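Local coordinates for protein NADH dehydrogenase (Methanothermobacter marburgensis, PDB 4R81) that probably passes electrons from NADH or NADPH to quinones through a bound flavin mononucleotide, as a cytosolic enzyme of flavodoxin-like fold, at residues E24-G29 with K129-C134; Y43-R48 with M73-R78; L57-Q62 with S66-D71. All coordinates share one frame; numbering follows the deposited sequence. Where two conformers were deposited one is given.

Contact 1 (E24-G29 with K129-C134); sequences EAFTEG and KAVVLC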
loop_
_atom_site.group_PDB
_atom_site.type_symbol
_atom_site.label_atom_id
_atom_site.label_comp_id
_atom_site.label_asym_id
_atom_site.label_seq_id
_atom_site.Cartn_x
_atom_site.Cartn_y
_atom_site.Cartn_z
ATOM N N GLU A 24 -5.841 -19.619 10.731
ATOM C CA GLU A 24 -6.340 -20.838 11.352
ATOM C C GLU A 24 -7.364 -20.525 12.433
ATOM O O GLU A 24 -8.393 -21.198 12.536
ATOM C CB GLU A 24 -5.190 -21.650 11.949
ATOM C CG GLU A 24 -5.633 -22.932 12.628
ATOM C CD GLU A 24 -6.177 -23.969 11.651
ATOM O OE1 GLU A 24 -5.797 -23.938 10.451
ATOM O OE2 GLU A 24 -6.989 -24.821 12.091
ATOM N N ALA A 25 -7.093 -19.494 13.229
ATOM C CA ALA A 25 -8.001 -19.134 14.321
ATOM C C ALA A 25 -9.328 -18.609 13.766
ATOM O O ALA A 25 -10.408 -18.999 14.217
ATOM C CB ALA A 25 -7.351 -18.116 15.252
ATOM N N PHE A 26 -9.233 -17.754 12.754
ATOM C CA PHE A 26 -10.411 -17.194 12.092
ATOM C C PHE A 26 -11.276 -18.291 11.467
ATOM O O PHE A 26 -12.497 -18.303 11.638
ATOM C CB PHE A 26 -9.981 -16.167 11.039
ATOM C CG PHE A 26 -11.129 -15.477 10.347
ATOM C CD1 PHE A 26 -11.981 -14.629 11.045
ATOM C CD2 PHE A 26 -11.335 -15.657 8.988
ATOM C CE1 PHE A 26 -13.031 -13.989 10.394
ATOM C CE2 PHE A 26 -12.375 -15.022 8.330
ATOM C CZ PHE A 26 -13.224 -14.183 9.034
ATOM N N THR A 27 -10.654 -19.219 10.748
ATOM C CA THR A 27 -11.416 -20.303 10.138
ATOM C C THR A 27 -12.072 -21.214 11.179
ATOM O O THR A 27 -13.172 -21.717 10.959
ATOM C CB THR A 27 -10.574 -21.125 9.142
ATOM O OG1 THR A 27 -9.417 -21.654 9.800
ATOM C CG2 THR A 27 -10.139 -20.255 7.963
ATOM N N GLU A 28 -11.403 -21.417 12.311
ATOM C CA GLU A 28 -11.982 -22.193 13.405
ATOM C C GLU A 28 -13.268 -21.542 13.903
ATOM O O GLU A 28 -14.273 -22.223 14.121
ATOM C CB GLU A 28 -10.974 -22.350 14.554
ATOM C CG GLU A 28 -11.427 -23.273 15.678
ATOM C CD GLU A 28 -10.364 -23.464 16.753
ATOM O OE1 GLU A 28 -9.243 -22.920 16.598
ATOM O OE2 GLU A 28 -10.652 -24.160 17.755
ATOM N N GLY A 29 -13.235 -20.223 14.085
ATOM C CA GLY A 29 -14.426 -19.490 14.479
ATOM C C GLY A 29 -15.534 -19.575 13.442
ATOM O O GLY A 29 -16.700 -19.775 13.791
ATOM N N LYS A 129 -20.468 -8.078 4.517
ATOM C CA LYS A 129 -19.477 -7.759 5.543
ATOM C C LYS A 129 -18.053 -8.080 5.111
ATOM O O LYS A 129 -17.803 -9.105 4.484
ATOM C CB LYS A 129 -19.783 -8.529 6.832
ATOM C CG LYS A 129 -18.899 -8.155 8.012
ATOM C CD LYS A 129 -19.438 -8.764 9.290
ATOM C CE LYS A 129 -18.875 -8.089 10.535
ATOM N NZ LYS A 129 -19.263 -8.843 11.771
ATOM N N ALA A 130 -17.123 -7.203 5.463
ATOM C CA ALA A 130 -15.708 -7.491 5.310
ATOM C C ALA A 130 -15.032 -7.377 6.667
ATOM O O ALA A 130 -15.295 -6.435 7.424
ATOM C CB ALA A 130 -15.065 -6.543 4.319
ATOM N N VAL A 131 -14.169 -8.344 6.965
ATOM C CA VAL A 131 -13.394 -8.364 8.198
ATOM C C VAL A 131 -11.904 -8.248 7.867
ATOM O O VAL A 131 -11.376 -9.008 7.050
ATOM C CB VAL A 131 -13.617 -9.681 8.963
ATOM C CG1 VAL A 131 -12.811 -9.693 10.254
ATOM C CG2 VAL A 131 -15.099 -9.887 9.253
ATOM N N VAL A 132 -11.219 -7.298 8.494
ATOM C CA VAL A 132 -9.782 -7.153 8.298
ATOM C C VAL A 132 -9.067 -7.566 9.575
ATOM O O VAL A 132 -9.335 -7.027 10.646
ATOM C CB VAL A 132 -9.402 -5.695 7.954
ATOM C CG1 VAL A 132 -7.881 -5.547 7.839
ATOM C CG2 VAL A 132 -10.077 -5.272 6.666
ATOM N N LEU A 133 -8.168 -8.533 9.457
ATOM C CA LEU A 133 -7.368 -8.991 10.589
ATOM C C LEU A 133 -5.915 -8.668 10.273
ATOM O O LEU A 133 -5.252 -9.364 9.491
ATOM C CB LEU A 133 -7.559 -10.491 10.841
ATOM C CG LEU A 133 -8.978 -10.999 11.118
ATOM C CD1 LEU A 133 -9.001 -12.506 11.378
ATOM C CD2 LEU A 133 -9.607 -10.259 12.289
ATOM N N CYS A 134 -5.434 -7.580 10.865
ATOM C CA CYS A 134 -4.114 -7.056 10.556
ATOM C C CYS A 134 -3.172 -7.231 11.739
ATOM O O CYS A 134 -3.389 -6.673 12.819
ATOM C CB CYS A 134 -4.238 -5.575 10.195
ATOM S SG CYS A 134 -2.685 -4.742 9.929
#
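F26 leans out of helix 18-32 and lays its side chain against L133 and V131 of strand 129-135. The contact is purely apolar and buried. With CG anti to the backbone N (chi1 -177°), the benzyl group leaves the helix in the direction of the sheet, and the CB bond already points that way.

From its base outward, F26 CB sits 3.8 Å from L133 CD1. The same methyl stays alongside as the ring begins, with F26 CG also 3.8 Å from L133 CD1. One step further on, F26 CD1 makes the closest approach, 3.7 Å to L133 CD1. A single leucine methyl therefore follows three successive carbons of the phenylalanine, and it meets the ring at a slant. Farther round the same side, F26 CE1 leaves the leucine and comes to V131 CG1 at 4.3 Å, a looser touch. V131 and L133 lie two apart in the strand, so both point to the same side of the sheet, and the ring spans the step from one to the other.

L133 reaches F26 because its CG is anti to the carbonyl carbon (chi1 -58°), from where CD1 extends to the helix. L133 also packs on A192 and A195 of helix 185-197, while F26 continues onto A86 and I88 of the adjoining strand 84-90. V132, between the two contact residues, faces the other way, onto M156, L157 and L161 of helix 148-162.

Helices 18-32 and 185-197 thus cover one face of the parallel sheet and helix 148-162 the other. This is the three-layer alpha/beta/alpha sandwich of the flavodoxin-like fold, here caught in one of its helix-to-sheet interfaces.

Contact 2 (Y43-R48 with M73-R78); sequences YRMNFR and MEEHER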
loop_
_atom_site.group_PDB
_atom_site.type_symbol
_atom_site.label_atom_id
_atom_site.label_comp_id
_atom_site.label_asym_id
_atom_site.label_seq_id
_atom_site.Cartn_x
_atom_site.Cartn_y
_atom_site.Cartn_z
ATOM N N TYR A 43 0.201 -15.523 -2.272
ATOM C CA TYR A 43 1.569 -15.955 -2.560
ATOM C C TYR A 43 1.602 -17.355 -3.164
ATOM O O TYR A 43 2.309 -17.591 -4.151
ATOM C CB TYR A 43 2.446 -15.896 -1.310
ATOM C CG TYR A 43 3.170 -14.582 -1.100
ATOM C CD1 TYR A 43 4.465 -14.392 -1.580
ATOM C CD2 TYR A 43 2.569 -13.541 -0.406
ATOM C CE1 TYR A 43 5.135 -13.198 -1.381
ATOM C CE2 TYR A 43 3.232 -12.342 -0.199
ATOM C CZ TYR A 43 4.521 -12.184 -0.680
ATOM O OH TYR A 43 5.193 -11.005 -0.476
ATOM N N ARG A 44 0.828 -18.275 -2.588
ATOM C CA ARG A 44 0.716 -19.638 -3.114
ATOM C C ARG A 44 0.184 -19.644 -4.532
ATOM O O ARG A 44 0.548 -20.488 -5.337
ATOM C CB ARG A 44 -0.228 -20.489 -2.262
ATOM C CG ARG A 44 0.407 -21.141 -1.060
ATOM C CD ARG A 44 -0.319 -22.433 -0.699
ATOM N NE ARG A 44 0.311 -23.597 -1.318
ATOM C CZ ARG A 44 -0.222 -24.332 -2.291
ATOM N NH1 ARG A 44 -1.429 -24.050 -2.777
ATOM N NH2 ARG A 44 0.458 -25.361 -2.777
ATOM N N MET A 45 -0.705 -18.706 -4.816
ATOM C CA MET A 45 -1.347 -18.612 -6.119
ATOM C C MET A 45 -0.433 -18.036 -7.184
ATOM O O MET A 45 -0.805 -18.009 -8.356
ATOM C CB MET A 45 -2.588 -17.722 -6.026
ATOM C CG MET A 45 -3.715 -18.322 -5.194
ATOM S SD MET A 45 -4.987 -17.111 -4.776
ATOM C CE MET A 45 -5.321 -16.424 -6.393
ATOM N N ASN A 46 0.747 -17.571 -6.781
ATOM C CA ASN A 46 1.621 -16.807 -7.677
ATOM C C ASN A 46 0.876 -15.620 -8.298
ATOM O O ASN A 46 1.064 -15.285 -9.468
ATOM C CB ASN A 46 2.221 -17.712 -8.762
ATOM C CG ASN A 46 3.033 -18.853 -8.184
ATOM O OD1 ASN A 46 2.638 -20.020 -8.261
ATOM N ND2 ASN A 46 4.179 -18.521 -7.599
ATOM N N PHE A 47 0.033 -14.982 -7.496
ATOM C CA PHE A 47 -0.823 -13.915 -7.994
ATOM C C PHE A 47 -0.013 -12.725 -8.473
ATOM O O PHE A 47 0.818 -12.190 -7.735
ATOM C CB PHE A 47 -1.818 -13.471 -6.928
ATOM C CG PHE A 47 -2.817 -12.464 -7.421
ATOM C CD1 PHE A 47 -3.913 -12.870 -8.169
ATOM C CD2 PHE A 47 -2.656 -11.112 -7.149
ATOM C CE1 PHE A 47 -4.839 -11.944 -8.629
ATOM C CE2 PHE A 47 -3.576 -10.183 -7.605
ATOM C CZ PHE A 47 -4.666 -10.600 -8.349
ATOM N N ARG A 48 -0.265 -12.313 -9.710
ATOM C CA ARG A 48 0.435 -11.183 -10.296
ATOM C C ARG A 48 -0.075 -9.909 -9.642
ATOM O O ARG A 48 -1.268 -9.582 -9.715
ATOM C CB ARG A 48 0.203 -11.130 -11.810
ATOM C CG ARG A 48 0.876 -9.951 -12.498
ATOM C CD ARG A 48 2.380 -10.041 -12.377
ATOM N NE ARG A 48 3.048 -9.017 -13.170
ATOM C CZ ARG A 48 4.366 -8.888 -13.264
ATOM N NH1 ARG A 48 5.162 -9.726 -12.617
ATOM N NH2 ARG A 48 4.884 -7.918 -14.003
ATOM N N MET A 73 -10.886 -12.343 -13.468
ATOM C CA MET A 73 -12.211 -12.941 -13.633
ATOM C C MET A 73 -12.464 -14.016 -12.576
ATOM O O MET A 73 -13.557 -14.102 -12.011
ATOM C CB MET A 73 -12.378 -13.522 -15.041
ATOM C CG MET A 73 -12.253 -12.492 -16.143
ATOM S SD MET A 73 -12.468 -13.194 -17.788
ATOM C CE MET A 73 -14.225 -13.545 -17.761
ATOM N N GLU A 74 -11.441 -14.821 -12.301
ATOM C CA GLU A 74 -11.533 -15.859 -11.278
ATOM C C GLU A 74 -11.749 -15.266 -9.887
ATOM O O GLU A 74 -12.514 -15.809 -9.091
ATOM C CB GLU A 74 -10.283 -16.752 -11.292
ATOM C CG GLU A 74 -10.103 -17.618 -10.049
ATOM C CD GLU A 74 -11.084 -18.778 -9.975
ATOM O OE1 GLU A 74 -11.715 -19.100 -11.010
ATOM O OE2 GLU A 74 -11.216 -19.376 -8.881
ATOM N N GLU A 75 -11.083 -14.153 -9.594
ATOM C CA GLU A 75 -11.286 -13.491 -8.307
ATOM C C GLU A 75 -12.723 -12.992 -8.181
ATOM O O GLU A 75 -13.344 -13.113 -7.120
ATOM C CB GLU A 75 -10.286 -12.347 -8.109
ATOM C CG GLU A 75 -8.838 -12.821 -7.989
ATOM C CD GLU A 75 -8.646 -13.824 -6.864
ATOM O OE1 GLU A 75 -8.839 -13.447 -5.680
ATOM O OE2 GLU A 75 -8.316 -15.001 -7.164
ATOM N N HIS A 76 -13.258 -12.448 -9.269
ATOM C CA HIS A 76 -14.630 -11.958 -9.255
ATOM C C HIS A 76 -15.628 -13.098 -9.031
ATOM O O HIS A 76 -16.631 -12.917 -8.344
ATOM C CB HIS A 76 -14.941 -11.174 -10.532
ATOM C CG HIS A 76 -14.192 -9.884 -10.638
ATOM N ND1 HIS A 76 -14.350 -9.010 -11.694
ATOM C CD2 HIS A 76 -13.283 -9.311 -9.811
ATOM C CE1 HIS A 76 -13.565 -7.964 -11.518
ATOM N NE2 HIS A 76 -12.905 -8.120 -10.384
ATOM N N GLU A 77 -15.345 -14.271 -9.594
ATOM C CA GLU A 77 -16.184 -15.443 -9.345
ATOM C C GLU A 77 -16.140 -15.866 -7.879
ATOM O O GLU A 77 -17.173 -16.179 -7.282
ATOM C CB GLU A 77 -15.761 -16.612 -10.232
ATOM C CG GLU A 77 -16.025 -16.410 -11.707
ATOM C CD GLU A 77 -15.897 -17.703 -12.489
ATOM O OE1 GLU A 77 -16.265 -18.765 -11.939
ATOM O OE2 GLU A 77 -15.428 -17.657 -13.648
ATOM N N ARG A 78 -14.940 -15.881 -7.307
ATOM C CA ARG A 78 -14.768 -16.227 -5.896
ATOM C C ARG A 78 -15.525 -15.268 -4.979
ATOM O O ARG A 78 -16.199 -15.697 -4.038
ATOM C CB ARG A 78 -13.280 -16.259 -5.536
ATOM C CG ARG A 78 -12.526 -17.388 -6.227
ATOM C CD ARG A 78 -11.023 -17.285 -6.023
ATOM N NE ARG A 78 -10.306 -18.361 -6.703
ATOM C CZ ARG A 78 -9.033 -18.666 -6.483
ATOM N NH1 ARG A 78 -8.334 -17.987 -5.583
ATOM N NH2 ARG A 78 -8.463 -19.661 -7.147
#
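M45 meets E75 and R78 of helix 70-80 and F47 meets E75, joining that helix to the loop which leaves strand 36-41 of the flavodoxin-like fold. The loop opens with a type I beta turn from Y43 to N46, which places M45 at its third position.

The charged part lies mostly within the helix. R78 NE bonds E74 OE2 at 2.6 Å, in the guanidinium plane and on the anti lone pair of the carboxylate. E75 OE2 is 3.4 Å from R78 NH1 but well out of that plane, so charge alone links them. Y7 OH bonds both R78 NH1 and E75 OE1, and W103 NE1 also bonds E75 OE1; this polar end is buried but well supplied with partners.

The sulfur contacts come next. R78 NH1 makes a weak hydrogen bond, bent to 142°, to M45 SD at 3.6 Å. A turn at chi3 (51°) brings the methyl toward the same charged groups, with M45 CE 3.4 Å from E75 OE2. An alanine replacing R78 would remove the guanidinium, which is likely to leave E74 without its mate and the M45 thioether freer to turn.

Last is the apolar touch: F47 CE1 meets E75 CG at 4.1 Å, the ring and carboxylate planes 61° apart.

Contact 3 (L57-Q62 with S66-D71); sequences LREISQ and SPLPED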
loop_
_atom_site.group_PDB
_atom_site.type_symbol
_atom_site.label_atom_id
_atom_site.label_comp_id
_atom_site.label_asym_id
_atom_site.label_seq_id
_atom_site.Cartn_x
_atom_site.Cartn_y
_atom_site.Cartn_z
ATOM N N LEU A 57 -4.519 0.778 -19.342
ATOM C CA LEU A 57 -5.252 1.414 -20.429
ATOM C C LEU A 57 -6.730 1.092 -20.358
ATOM O O LEU A 57 -7.570 1.959 -20.608
ATOM C CB LEU A 57 -4.697 0.998 -21.787
ATOM C CG LEU A 57 -3.360 1.626 -22.161
ATOM C CD1 LEU A 57 -2.946 1.170 -23.541
ATOM C CD2 LEU A 57 -3.462 3.139 -22.107
ATOM N N ARG A 58 -7.038 -0.154 -20.011
ATOM C CA ARG A 58 -8.415 -0.615 -19.902
ATOM C C ARG A 58 -9.143 0.139 -18.794
ATOM O O ARG A 58 -10.273 0.586 -18.975
ATOM C CB ARG A 58 -8.443 -2.132 -19.652
ATOM C CG ARG A 58 -9.828 -2.780 -19.708
ATOM C CD ARG A 58 -10.441 -2.940 -18.324
ATOM N NE ARG A 58 -11.755 -3.586 -18.348
ATOM C CZ ARG A 58 -12.688 -3.412 -17.413
ATOM N NH1 ARG A 58 -12.456 -2.608 -16.377
ATOM N NH2 ARG A 58 -13.852 -4.036 -17.514
ATOM N N GLU A 59 -8.489 0.278 -17.646
ATOM C CA GLU A 59 -9.077 0.979 -16.509
ATOM C C GLU A 59 -9.306 2.467 -16.786
ATOM O O GLU A 59 -10.353 3.017 -16.433
ATOM C CB GLU A 59 -8.209 0.779 -15.266
ATOM C CG GLU A 59 -8.109 -0.681 -14.849
ATOM C CD GLU A 59 -9.469 -1.307 -14.608
ATOM O OE1 GLU A 59 -10.238 -0.757 -13.784
ATOM O OE2 GLU A 59 -9.777 -2.342 -15.247
ATOM N N ILE A 60 -8.329 3.117 -17.415
ATOM C CA ILE A 60 -8.443 4.540 -17.747
ATOM C C ILE A 60 -9.548 4.802 -18.767
ATOM O O ILE A 60 -10.198 5.853 -18.736
ATOM C CB ILE A 60 -7.094 5.109 -18.255
ATOM C CG1 ILE A 60 -6.098 5.181 -17.100
ATOM C CG2 ILE A 60 -7.263 6.492 -18.879
ATOM C CD1 ILE A 60 -6.508 6.146 -15.989
ATOM N N SER A 61 -9.771 3.832 -19.652
ATOM C CA SER A 61 -10.780 3.971 -20.700
ATOM C C SER A 61 -12.183 4.082 -20.107
ATOM O O SER A 61 -13.066 4.710 -20.696
ATOM C CB SER A 61 -10.723 2.790 -21.672
ATOM O OG SER A 61 -11.390 1.652 -21.145
ATOM N N GLN A 62 -12.372 3.465 -18.943
ATOM C CA GLN A 62 -13.652 3.485 -18.236
ATOM C C GLN A 62 -14.779 2.942 -19.105
ATOM O O GLN A 62 -15.805 3.595 -19.318
ATOM C CB GLN A 62 -13.961 4.886 -17.689
ATOM C CG GLN A 62 -12.836 5.431 -16.813
ATOM C CD GLN A 62 -13.297 6.463 -15.802
ATOM O OE1 GLN A 62 -14.260 7.193 -16.035
ATOM N NE2 GLN A 62 -12.603 6.527 -14.664
ATOM N N SER A 66 -15.454 -3.891 -21.158
ATOM C CA SER A 66 -14.172 -4.296 -21.735
ATOM C C SER A 66 -13.590 -5.534 -21.044
ATOM O O SER A 66 -13.876 -5.778 -19.870
ATOM C CB SER A 66 -13.184 -3.126 -21.694
ATOM O OG SER A 66 -13.468 -2.205 -22.732
ATOM N N PRO A 67 -12.773 -6.321 -21.775
ATOM C CA PRO A 67 -12.220 -7.593 -21.281
ATOM C C PRO A 67 -11.394 -7.476 -20.002
ATOM O O PRO A 67 -10.739 -6.459 -19.767
ATOM C CB PRO A 67 -11.307 -8.043 -22.424
ATOM C CG PRO A 67 -11.872 -7.402 -23.633
ATOM C CD PRO A 67 -12.396 -6.075 -23.179
ATOM N N LEU A 68 -11.430 -8.526 -19.189
ATOM C CA LEU A 68 -10.610 -8.616 -17.985
ATOM C C LEU A 68 -9.714 -9.838 -18.077
ATOM O O LEU A 68 -10.097 -10.839 -18.678
ATOM C CB LEU A 68 -11.490 -8.728 -16.738
ATOM C CG LEU A 68 -12.250 -7.461 -16.355
ATOM C CD1 LEU A 68 -13.180 -7.734 -15.191
ATOM C CD2 LEU A 68 -11.271 -6.374 -15.998
ATOM N N PRO A 69 -8.515 -9.759 -17.479
ATOM C CA PRO A 69 -7.593 -10.898 -17.425
ATOM C C PRO A 69 -8.246 -12.092 -16.730
ATOM O O PRO A 69 -9.090 -11.898 -15.852
ATOM C CB PRO A 69 -6.441 -10.371 -16.567
ATOM C CG PRO A 69 -6.485 -8.900 -16.726
ATOM C CD PRO A 69 -7.936 -8.545 -16.879
ATOM N N GLU A 70 -7.859 -13.307 -17.110
ATOM C CA GLU A 70 -8.469 -14.506 -16.545
ATOM C C GLU A 70 -8.329 -14.608 -15.025
ATOM O O GLU A 70 -9.248 -15.070 -14.345
ATOM C CB GLU A 70 -7.923 -15.764 -17.231
ATOM C CG GLU A 70 -8.508 -16.013 -18.622
ATOM C CD GLU A 70 -7.593 -16.827 -19.516
ATOM O OE1 GLU A 70 -6.355 -16.725 -19.345
ATOM O OE2 GLU A 70 -8.110 -17.557 -20.395
ATOM N N ASP A 71 -7.195 -14.170 -14.486
ATOM C CA ASP A 71 -6.985 -14.290 -13.050
ATOM C C ASP A 71 -7.908 -13.350 -12.278
ATOM O O ASP A 71 -8.417 -13.702 -11.210
ATOM C CB ASP A 71 -5.506 -14.116 -12.666
ATOM C CG ASP A 71 -4.912 -12.796 -13.128
ATOM O OD1 ASP A 71 -5.547 -12.059 -13.921
ATOM O OD2 ASP A 71 -3.775 -12.500 -12.695
#
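R58 reaches S66, P67 and L68 through two torsions: CG stands anti to the backbone N (chi1 -172°), and the chain then bends sharply at chi2 (-97°), which swings the guanidinium across to the chain that follows. The setting is a helix-loop-helix connection at the surface: helix 53-61 ends, the chain doubles back, and P69 takes the N-cap position of helix 70-80.

The main bond runs from R58 NH2 to S66 O, 2.9 Å long and nearly straight at 165°. The oxygen lies in the guanidinium plane, at its edge, although the donor is tilted out of the plane of the S66 carbonyl. R58 NE adds two weak bonds, splitting its proton between S66 O at 3.4 Å and P67 O, also at 3.4 Å. Two successive carbonyls of the returning chain are thus held by one side chain. The serine CB packs against the same arm, with S66 CB 3.7 Å from R58 NE.

The third nitrogen turns to E59 and a neighbouring loop. R58 NH1 forms a salt bridge with E59 OE2 at 2.9 Å, coming in from above the carboxylate plane, and also bonds Y110 O. E59 OE1 takes the backbone N of Y110, so arginine and glutamate together grip one residue of that loop. With partners on all three nitrogens, the guanidinium has little freedom to rotate. I60, the residue after E59, touches a flavin mononucleotide, so these bonds tie a helix that lines a cofactor pocket to the loop at Y110 and the chain at S66-P67.

One face of the guanidinium is covered by leucine: L68 CD2 sits over its centre, 3.6 Å from R58 CZ.

Overall arrangement
Contacts 2 and 3 adjoin, their centres 16 Å apart, and both use helix 70-80. L68 of contact 3 packs on M73 and H76 of contact 2, with H76 CE1 3.7 Å from L68 CD1, and D71 lies beside F47 and R48. Contact 1 stands apart, its centre 19 Å from that of contact 2; contacts 1 and 3 lie on opposite sides of the chain's centre, their centres 31 Å apart. Contact 1 packs a helix on the central sheet, with the L133 side chain about 10 Å from a flavin mononucleotide. Contact 3 is nearer to cofactor, the E59 side chain about 4 Å from a flavin, whereas F47 of contact 2 keeps about 12 Å away.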